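Local coordinates for hypothetical protein yihE (Escherichia coli, PDB 1ZYL) that phosphorylates itself and other proteins on serine and threonine using ATP, and probably suppresses stress effects linked to reactive oxygen species, at residues W285-P288 and A289-K292; P295-G299 and E300-L304; V275-L278 and A279-R283. All coordinates share one frame; numbering follows the deposited sequence.

Contact 1: residues W285-P288 and A289-K292; sequences WADP and AFPK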
# COMPACT_ATOMS: atom_id res chain seq x y z
N TRP A 285 -6.94 -1.01 -16.04
CA TRP A 285 -8.25 -0.80 -16.65
C TRP A 285 -8.83 -1.97 -17.45
O TRP A 285 -10.04 -2.10 -17.54
CB TRP A 285 -8.21 0.45 -17.55
CG TRP A 285 -9.55 1.04 -17.81
CD1 TRP A 285 -10.13 1.25 -19.02
CD2 TRP A 285 -10.46 1.55 -16.83
NE1 TRP A 285 -11.36 1.85 -18.87
CE2 TRP A 285 -11.59 2.04 -17.53
CE3 TRP A 285 -10.44 1.63 -15.44
CZ2 TRP A 285 -12.68 2.61 -16.87
CZ3 TRP A 285 -11.53 2.19 -14.79
CH2 TRP A 285 -12.63 2.67 -15.50
N ALA A 286 -7.98 -2.82 -18.02
CA ALA A 286 -8.48 -3.96 -18.80
C ALA A 286 -9.07 -5.05 -17.90
O ALA A 286 -9.64 -6.02 -18.37
CB ALA A 286 -7.36 -4.55 -19.65
N ASP A 287 -8.91 -4.87 -16.59
CA ASP A 287 -9.43 -5.80 -15.61
C ASP A 287 -10.88 -5.36 -15.42
O ASP A 287 -11.13 -4.24 -15.00
CB ASP A 287 -8.67 -5.65 -14.29
CG ASP A 287 -9.15 -6.60 -13.22
OD1 ASP A 287 -10.38 -6.74 -13.06
OD2 ASP A 287 -8.30 -7.20 -12.53
N PRO A 288 -11.84 -6.25 -15.72
CA PRO A 288 -13.27 -5.97 -15.58
C PRO A 288 -13.63 -5.24 -14.30
O PRO A 288 -14.42 -4.30 -14.30
CB PRO A 288 -13.90 -7.35 -15.64
CG PRO A 288 -12.99 -8.06 -16.61
CD PRO A 288 -11.61 -7.64 -16.16
N ALA A 289 -13.02 -5.67 -13.20
CA ALA A 289 -13.26 -5.09 -11.88
C ALA A 289 -13.05 -3.57 -11.75
O ALA A 289 -13.70 -2.93 -10.92
CB ALA A 289 -12.41 -5.81 -10.86
N PHE A 290 -12.16 -2.99 -12.55
CA PHE A 290 -11.92 -1.56 -12.45
C PHE A 290 -12.96 -0.67 -13.13
O PHE A 290 -13.23 0.43 -12.66
CB PHE A 290 -10.50 -1.25 -12.92
CG PHE A 290 -9.44 -1.73 -11.97
CD1 PHE A 290 -9.23 -3.09 -11.76
CD2 PHE A 290 -8.68 -0.83 -11.23
CE1 PHE A 290 -8.30 -3.55 -10.83
CE2 PHE A 290 -7.73 -1.28 -10.29
CZ PHE A 290 -7.55 -2.64 -10.09
N PRO A 291 -13.54 -1.10 -14.26
CA PRO A 291 -14.54 -0.19 -14.82
C PRO A 291 -15.84 -0.46 -14.05
O PRO A 291 -16.80 0.30 -14.10
CB PRO A 291 -14.65 -0.64 -16.28
CG PRO A 291 -13.35 -1.27 -16.56
CD PRO A 291 -13.08 -2.05 -15.30
N LYS A 292 -15.84 -1.57 -13.32
CA LYS A 292 -16.99 -1.99 -12.55
C LYS A 292 -17.10 -1.21 -11.24
O LYS A 292 -18.19 -1.07 -10.68
CB LYS A 292 -16.87 -3.49 -12.24
CG LYS A 292 -18.17 -4.26 -12.24
CD LYS A 292 -19.15 -3.74 -11.22
CE LYS A 292 -20.42 -4.56 -11.25
NZ LYS A 292 -21.45 -3.98 -10.35
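The indole of Trp285 carries the pyrrolidine of Pro291 on one face: Pro291 CG stands 3.9 Å from the centroid of the Trp285 six-membered ring and only 10° off its normal, a CH-pi contact. Pro291 CB continues the layer over the same ring, 3.8 Å from Trp285 CZ2. At the far end of the benzo ring Trp285 CZ3 comes to 3.2 Å from Phe290 O, which meets the ring obliquely, and Trp285 CE3 rests against Phe290 CB. The Trp285 CG lies anti to the backbone N (chi1 -159°), and this carries the indole back under the turn that follows.

On the phenyl ring of Phe290, CD1 lies 3.6 Å from Asp287 CB, with the Asp287 carboxylate plane turned 62° from that of the ring. Beyond the segments, Trp280 meets Phe290 edge-to-face and the Phe294 ring also meets it.

This is the start of a short helix, 289-293, entered through a tight turn at Asp287 and Pro288. The Asp287 side chain makes the capping bond: Asp287 OD1 accepts from Ala289 N, 2.9 Å away, on its anti lone pair, the one turned from the other carboxylate oxygen. A straighter bond runs from Phe290 N to Asp287 O, also 2.9 Å; here the nitrogen stands above the carbonyl plane, not on a lone pair. Backbone and side chain of one aspartate thus hold two successive N-H groups at the head of the helix, and such N-H groups would probably suit a negative carboxylate. The other oxygen, Asp287 OD2, forms a long, weak ion pair with Arg58 NH1, just after strand 52-57.

Contact 2: residues P295-G299 and E300-L304; sequences PWLTG and EDYWL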
# COMPACT_ATOMS: atom_id res chain seq x y z
N PRO A 295 -16.24 3.52 -12.43
CA PRO A 295 -16.89 3.99 -13.66
C PRO A 295 -16.61 5.45 -14.01
O PRO A 295 -16.44 5.79 -15.17
CB PRO A 295 -18.37 3.76 -13.38
CG PRO A 295 -18.38 2.71 -12.29
CD PRO A 295 -17.25 3.13 -11.43
N TRP A 296 -16.57 6.31 -13.00
CA TRP A 296 -16.33 7.74 -13.22
C TRP A 296 -15.00 8.05 -13.89
O TRP A 296 -14.88 9.05 -14.59
CB TRP A 296 -16.41 8.50 -11.89
CG TRP A 296 -16.31 7.61 -10.69
CD1 TRP A 296 -17.32 6.90 -10.11
CD2 TRP A 296 -15.12 7.27 -9.97
NE1 TRP A 296 -16.84 6.14 -9.07
CE2 TRP A 296 -15.49 6.35 -8.97
CE3 TRP A 296 -13.78 7.66 -10.08
CZ2 TRP A 296 -14.56 5.81 -8.07
CZ3 TRP A 296 -12.86 7.13 -9.19
CH2 TRP A 296 -13.25 6.21 -8.20
N LEU A 297 -14.02 7.19 -13.69
CA LEU A 297 -12.69 7.39 -14.26
C LEU A 297 -12.77 7.90 -15.69
O LEU A 297 -11.82 8.48 -16.20
CB LEU A 297 -11.89 6.08 -14.21
CG LEU A 297 -10.40 6.15 -13.87
CD1 LEU A 297 -9.66 6.96 -14.91
CD2 LEU A 297 -10.22 6.78 -12.50
N THR A 298 -13.91 7.70 -16.34
CA THR A 298 -14.08 8.12 -17.72
C THR A 298 -14.62 9.53 -17.96
O THR A 298 -14.29 10.15 -18.97
CB THR A 298 -14.94 7.10 -18.49
OG1 THR A 298 -14.09 6.32 -19.34
CG2 THR A 298 -16.03 7.78 -19.32
N GLY A 299 -15.45 10.05 -17.05
CA GLY A 299 -16.02 11.37 -17.23
C GLY A 299 -15.09 12.55 -16.99
O GLY A 299 -13.98 12.37 -16.49
N GLU A 300 -15.53 13.75 -17.34
CA GLU A 300 -14.72 14.95 -17.14
C GLU A 300 -14.72 15.36 -15.69
O GLU A 300 -13.66 15.61 -15.12
CB GLU A 300 -15.27 16.14 -17.91
CG GLU A 300 -15.63 15.91 -19.33
CD GLU A 300 -16.17 17.17 -19.94
OE1 GLU A 300 -15.36 17.94 -20.51
OE2 GLU A 300 -17.40 17.40 -19.83
N ASP A 301 -15.91 15.45 -15.10
CA ASP A 301 -16.05 15.84 -13.70
C ASP A 301 -14.86 15.32 -12.90
O ASP A 301 -14.19 16.07 -12.20
CB ASP A 301 -17.33 15.27 -13.09
CG ASP A 301 -18.59 15.91 -13.65
OD1 ASP A 301 -18.85 15.76 -14.86
OD2 ASP A 301 -19.32 16.58 -12.88
N TYR A 302 -14.60 14.03 -13.04
CA TYR A 302 -13.51 13.39 -12.34
C TYR A 302 -12.15 13.98 -12.67
O TYR A 302 -11.35 14.22 -11.77
CB TYR A 302 -13.53 11.90 -12.64
CG TYR A 302 -12.42 11.13 -11.97
CD1 TYR A 302 -11.28 10.77 -12.66
CD2 TYR A 302 -12.51 10.80 -10.62
CE1 TYR A 302 -10.24 10.10 -12.03
CE2 TYR A 302 -11.48 10.13 -9.97
CZ TYR A 302 -10.35 9.78 -10.68
OH TYR A 302 -9.32 9.13 -10.05
N TRP A 303 -11.87 14.22 -13.95
CA TRP A 303 -10.58 14.79 -14.32
C TRP A 303 -10.48 16.28 -14.05
O TRP A 303 -9.39 16.84 -14.08
CB TRP A 303 -10.25 14.50 -15.79
CG TRP A 303 -9.98 13.05 -15.98
CD1 TRP A 303 -10.88 12.11 -16.36
CD2 TRP A 303 -8.77 12.36 -15.66
NE1 TRP A 303 -10.31 10.86 -16.28
CE2 TRP A 303 -9.02 10.98 -15.85
CE3 TRP A 303 -7.51 12.76 -15.21
CZ2 TRP A 303 -8.05 10.01 -15.62
CZ3 TRP A 303 -6.54 11.79 -14.98
CH2 TRP A 303 -6.82 10.42 -15.18
N LEU A 304 -11.61 16.92 -13.77
CA LEU A 304 -11.58 18.33 -13.44
C LEU A 304 -11.27 18.43 -11.96
O LEU A 304 -10.44 19.23 -11.55
CB LEU A 304 -12.92 19.00 -13.72
CG LEU A 304 -13.28 19.14 -15.19
CD1 LEU A 304 -14.58 19.89 -15.31
CD2 LEU A 304 -12.17 19.86 -15.93
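A short 3-10 turn, 295-298, leads through Gly299 into the first turn of helix 300-316, and Tyr302 and Trp303 fold back from that helix onto Trp296 and Leu297. The hydrogen bond between 295-299 and 300-304 joins Trp303 NE1 to Leu297 O, 2.8 Å long with an angle of 157° at the hydrogen. Leu297 O lies at the indole edge, a little out of the ring plane, and the nitrogen is in turn tilted from the carbonyl plane. Gly299 O also lies at this edge, beside Trp303 CD1.

Leu297 splits its two methyls between the aromatic rings. Leu297 CD1 packs against the benzo part of the indole, 3.5 Å from Trp303 CZ2, while Leu297 CD2 meets the Tyr302 ring obliquely at its CE1 and CZ. A fully extended first torsion (chi1 180°) swings the Tyr302 ring back over the 3-10 turn, where it wedges between Leu297 and Trp296. The Tyr302 ring and the six-membered ring of Trp296 meet obliquely, centroids 5.2 Å apart and planes at 42°.

Leu278 of helix 266-283 packs against both Tyr302 and Trp303, and Phe174 meets Trp303 edge-to-face. What results is a 3-10 turn and glycine linker packed against the first turn of the following helix, in the mainly helical C-terminal part of a kinase-like fold.

Contact 3: residues V275-L278 and A279-R283; sequences VYYL and AWLMR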
# COMPACT_ATOMS: atom_id res chain seq x y z
N VAL A 275 -0.71 11.03 -7.29
CA VAL A 275 -0.42 10.87 -8.70
C VAL A 275 -0.19 9.42 -9.11
O VAL A 275 -0.55 9.03 -10.22
CB VAL A 275 0.77 11.75 -9.11
CG1 VAL A 275 1.87 11.61 -8.09
CG2 VAL A 275 1.27 11.36 -10.48
N TYR A 276 0.40 8.61 -8.24
CA TYR A 276 0.63 7.22 -8.61
C TYR A 276 -0.69 6.47 -8.73
O TYR A 276 -0.88 5.67 -9.66
CB TYR A 276 1.52 6.51 -7.58
CG TYR A 276 1.76 5.04 -7.91
CD1 TYR A 276 2.56 4.66 -8.98
CD2 TYR A 276 1.12 4.03 -7.18
CE1 TYR A 276 2.73 3.32 -9.34
CE2 TYR A 276 1.28 2.69 -7.52
CZ TYR A 276 2.08 2.34 -8.60
OH TYR A 276 2.22 1.00 -8.93
N TYR A 277 -1.60 6.72 -7.80
CA TYR A 277 -2.91 6.06 -7.78
C TYR A 277 -3.70 6.21 -9.08
O TYR A 277 -4.54 5.37 -9.42
CB TYR A 277 -3.72 6.59 -6.59
CG TYR A 277 -5.15 6.13 -6.56
CD1 TYR A 277 -6.14 6.84 -7.22
CD2 TYR A 277 -5.52 4.99 -5.85
CE1 TYR A 277 -7.48 6.43 -7.18
CE2 TYR A 277 -6.86 4.56 -5.80
CZ TYR A 277 -7.83 5.30 -6.47
OH TYR A 277 -9.15 4.91 -6.42
N LEU A 278 -3.44 7.28 -9.82
CA LEU A 278 -4.15 7.49 -11.06
C LEU A 278 -3.60 6.55 -12.12
O LEU A 278 -4.36 6.02 -12.92
CB LEU A 278 -4.02 8.95 -11.52
CG LEU A 278 -5.22 9.86 -11.28
CD1 LEU A 278 -5.57 9.92 -9.82
CD2 LEU A 278 -4.91 11.24 -11.80
N ALA A 279 -2.29 6.35 -12.12
CA ALA A 279 -1.67 5.44 -13.10
C ALA A 279 -2.04 4.01 -12.72
O ALA A 279 -2.29 3.16 -13.57
CB ALA A 279 -0.16 5.63 -13.11
N TRP A 280 -2.06 3.76 -11.42
CA TRP A 280 -2.38 2.44 -10.89
C TRP A 280 -3.73 1.99 -11.44
O TRP A 280 -3.83 0.90 -11.99
CB TRP A 280 -2.43 2.50 -9.36
CG TRP A 280 -2.72 1.20 -8.71
CD1 TRP A 280 -1.84 0.20 -8.46
CD2 TRP A 280 -3.98 0.78 -8.19
NE1 TRP A 280 -2.48 -0.84 -7.81
CE2 TRP A 280 -3.79 -0.50 -7.63
CE3 TRP A 280 -5.25 1.36 -8.14
CZ2 TRP A 280 -4.83 -1.22 -7.02
CZ3 TRP A 280 -6.29 0.64 -7.53
CH2 TRP A 280 -6.07 -0.63 -6.98
N LEU A 281 -4.75 2.83 -11.30
CA LEU A 281 -6.08 2.52 -11.81
C LEU A 281 -6.03 2.36 -13.32
O LEU A 281 -6.48 1.36 -13.86
CB LEU A 281 -7.07 3.62 -11.49
CG LEU A 281 -7.57 3.73 -10.05
CD1 LEU A 281 -8.23 5.08 -9.87
CD2 LEU A 281 -8.54 2.60 -9.75
N MET A 282 -5.48 3.36 -13.99
CA MET A 282 -5.36 3.33 -15.43
C MET A 282 -4.72 2.03 -15.92
O MET A 282 -5.29 1.33 -16.75
CB MET A 282 -4.55 4.54 -15.92
CG MET A 282 -5.16 5.88 -15.53
SD MET A 282 -4.30 7.35 -16.15
CE MET A 282 -5.06 7.51 -17.71
N ARG A 283 -3.54 1.68 -15.40
CA ARG A 283 -2.85 0.47 -15.84
C ARG A 283 -3.64 -0.82 -15.72
O ARG A 283 -3.43 -1.75 -16.50
CB ARG A 283 -1.52 0.30 -15.10
CG ARG A 283 -0.42 1.23 -15.57
CD ARG A 283 0.70 1.30 -14.54
NE ARG A 283 1.64 2.37 -14.84
CZ ARG A 283 2.49 2.90 -13.97
NH1 ARG A 283 3.31 3.88 -14.35
NH2 ARG A 283 2.52 2.46 -12.72
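Tyr276 O accepts from Trp280 N over 2.9 Å, with an angle of 161° at the hydrogen and the donor nearly in line with the C=O bond. One residue on, Leu281 N reaches Tyr277 O at 3.2 Å, slightly straighter at the hydrogen but longer, and arriving from above the carbonyl plane. These are ordinary alpha-helical i to i+4 bonds of helix 266-283. In the side chains, Tyr276 with Trp280 and Tyr277 with Leu281 repeat that step, while Arg283 lies two turns on from Tyr276.

Turned away from its own backbone N (chi1 172°), the Tyr277 phenol comes to lie beside Leu281. Leu281 CG lies over one face of the Tyr277 ring, 4.2 Å from its centroid, in a CH-pi contact offset toward the rim. Tyr277 and the Trp280 six-membered ring are nearly parallel but slid so far that they barely overlap. Replacing Tyr277 by an alanine would probably leave that flank of Leu281 and the nearby Phe294 without their aromatic cover.

On another side, Tyr276 CE2 comes to 4.1 Å from Trp280 CD1, crossing obliquely. The guanidinium of Arg283 turns an edge to Tyr276: Arg283 NH2 is 3.5 Å from Tyr276 CE1, with the two planes 65° apart, while Ala279 CB sits against one guanidinium face. Trp280 NE1 donates to Glu38 OE1, and the Trp280 side chain lies about 8 Å from those of Ser36, inferred to be an ATP site, and Asp201, the inferred proton acceptor. The aromatic flank is thus held mostly by apolar contact, whereas the indole N-H links this helix to the segment between strands 32-34 and 40-44.

Overall arrangement
Going along the chain, contact 3 comes first, inside helix 266-283; contact 1 follows in the turn into helix 289-293, and contact 2 where the next turn enters helix 300-316. They stand in series, none nested or crossed: contact 3 closes no loop, and contacts 1 and 2 each close only the local turn into a helix. In space they meet as well. Phe290 of contact 1 packs on Trp280 and Leu281 of contact 3, Trp285 touches Leu297 of contact 2, and Trp303 and Tyr302 come back to Leu278. Helix 266-283 is packed by both later turns, and through Trp280 and Glu38 it reaches the loop between strands 32-34 and 40-44.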